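Local atomic coordinates of putative PAS/PAC sensor protein (Nakamurella multipartita DSM 44233, PDB entry 6HMJ), a protein that acts as a blue-light receptor of the light-oxygen-voltage type, sensing light through a flavin mononucleotide chromophore and probably binding RNA to regulate translation. Residues A[35-38]-A[39-42]. Residues are numbered along the deposited sequence; the frame is centred on the assembly and turned at random.
Sequences GFAP and GDVV
Ala37 and Asp40 close a type I beta turn, with Pro38 and Gly39 at its corners, in the loop between helices 28-34 and 45-50 of the N-terminal PAS region. The Asp40 amide hydrogen-bonds back to Ala37 O (N to O 3.0 Å). The Asp40 carboxylate then returns to the start of the turn: its OD2 accepts a bent hydrogen bond of 3.3 Å from Ala37 N, the donor standing above the carboxylate plane. Ala37 is thus gripped through both its N-H and its C=O by one residue, and Asp40 CG, anti to its own carbonyl carbon (chi1 -60°), lies back over Ala37 CB at 3.7 Å.

Beside these two hydrogen bonds, Phe36 and Val41 flank the turn. Val41 CG2 sits over one face of the Phe36 ring in a CH-pi contact, while Asp40 CB approaches CD2 of that ring obliquely. With an alanine in place of Phe36, Val41 CG2 would probably lose the ring face it rests on, and Asp40 CB its neighbour at CD2. Further back, Gly35, with a phi of 125°, is the C-prime residue of the Schellman motif that ends helix 28-34 and leads the chain into Phe36. All this lies at the surface, away from the flavin pocket. In the CH-pi contact, Val41 CG2 stands 3.4 Å from the centroid of the Phe36 ring, 19° off the ring normal.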
ATOM      1  N   GLY A  35      43.757 -13.235 -30.877  1.00 73.85           N
ATOM      2  CA  GLY A  35      43.404 -14.599 -30.530  1.00 75.34           C
ATOM      3  C   GLY A  35      44.588 -15.541 -30.461  1.00 77.91           C
ATOM      4  O   GLY A  35      44.437 -16.751 -30.658  1.00 80.54           O
ATOM      5  N   PHE A  36      45.771 -15.003 -30.176  1.00 77.07           N
ATOM      6  CA  PHE A  36      47.000 -15.779 -30.170  1.00 76.33           C
ATOM      7  C   PHE A  36      47.873 -15.357 -29.001  1.00 74.90           C
ATOM      8  O   PHE A  36      47.890 -14.186 -28.615  1.00 71.64           O
ATOM      9  CB  PHE A  36      47.812 -15.583 -31.458  1.00 76.11           C
ATOM     10  CG  PHE A  36      47.216 -16.234 -32.666  1.00 76.71           C
ATOM     11  CD1 PHE A  36      46.457 -15.497 -33.556  1.00 75.41           C
ATOM     12  CD2 PHE A  36      47.430 -17.578 -32.926  1.00 79.84           C
ATOM     13  CE1 PHE A  36      45.912 -16.086 -34.679  1.00 77.10           C
ATOM     14  CE2 PHE A  36      46.889 -18.175 -34.049  1.00 81.04           C
ATOM     15  CZ  PHE A  36      46.129 -17.428 -34.927  1.00 79.58           C
ATOM     16  N   ALA A  37      48.595 -16.318 -28.433  1.00 78.26           N
ATOM     17  CA  ALA A  37      49.618 -15.954 -27.472  1.00 80.31           C
ATOM     18  C   ALA A  37      50.725 -15.214 -28.224  1.00 82.67           C
ATOM     19  O   ALA A  37      50.912 -15.422 -29.426  1.00 82.93           O
ATOM     20  CB  ALA A  37      50.182 -17.185 -26.776  1.00 82.98           C
ATOM     21  N   PRO A  38      51.477 -14.348 -27.544  1.00 85.14           N
ATOM     22  CA  PRO A  38      52.489 -13.562 -28.272  1.00 87.82           C
ATOM     23  C   PRO A  38      53.495 -14.410 -29.032  1.00 91.53           C
ATOM     24  O   PRO A  38      53.900 -14.038 -30.142  1.00 91.85           O
ATOM     25  CB  PRO A  38      53.156 -12.743 -27.156  1.00 89.30           C
ATOM     26  CG  PRO A  38      52.133 -12.678 -26.071  1.00 88.51           C
ATOM     27  CD  PRO A  38      51.398 -13.977 -26.120  1.00 87.90           C
ATOM     28  N   GLY A  39      53.913 -15.543 -28.468  1.00 95.14           N
ATOM     29  CA  GLY A  39      54.871 -16.412 -29.131  1.00 98.87           C
ATOM     30  C   GLY A  39      54.312 -17.212 -30.290  1.00 98.28           C
ATOM     31  O   GLY A  39      55.084 -17.667 -31.142  1.00102.01           O
ATOM     32  N   ASP A  40      52.991 -17.397 -30.344  1.00 92.29           N
ATOM     33  CA  ASP A  40      52.391 -18.220 -31.388  1.00 91.11           C
ATOM     34  C   ASP A  40      52.409 -17.574 -32.768  1.00 88.05           C
ATOM     35  O   ASP A  40      52.312 -18.295 -33.767  1.00 89.97           O
ATOM     36  CB  ASP A  40      50.944 -18.560 -31.019  1.00 89.81           C
ATOM     37  CG  ASP A  40      50.839 -19.327 -29.717  1.00 92.60           C
ATOM     38  OD1 ASP A  40      51.840 -19.952 -29.306  1.00 95.58           O
ATOM     39  OD2 ASP A  40      49.747 -19.313 -29.109  1.00 91.12           O
ATOM     40  N   VAL A  41      52.522 -16.252 -32.860  1.00 85.34           N
ATOM     41  CA  VAL A  41      52.339 -15.563 -34.130  1.00 82.66           C
ATOM     42  C   VAL A  41      53.345 -14.431 -34.271  1.00 82.61           C
ATOM     43  O   VAL A  41      53.737 -13.789 -33.293  1.00 83.23           O
ATOM     44  CB  VAL A  41      50.895 -15.021 -34.272  1.00 79.46           C
ATOM     45  CG1 VAL A  41      50.804 -13.981 -35.382  1.00 78.53           C
ATOM     46  CG2 VAL A  41      49.932 -16.164 -34.541  1.00 79.39           C
ATOM     47  N   VAL A  42      53.768 -14.203 -35.510  1.00 82.37           N
ATOM     48  CA  VAL A  42      54.504 -13.005 -35.887  1.00 84.18           C
ATOM     49  C   VAL A  42      53.490 -11.959 -36.327  1.00 81.34           C
ATOM     50  O   VAL A  42      52.648 -12.228 -37.191  1.00 80.80           O
ATOM     51  CB  VAL A  42      55.510 -13.303 -37.010  1.00 89.40           C
ATOM     52  CG1 VAL A  42      56.124 -12.008 -37.530  1.00 91.69           C
ATOM     53  CG2 VAL A  42      56.585 -14.263 -36.529  1.00 93.91           C
TER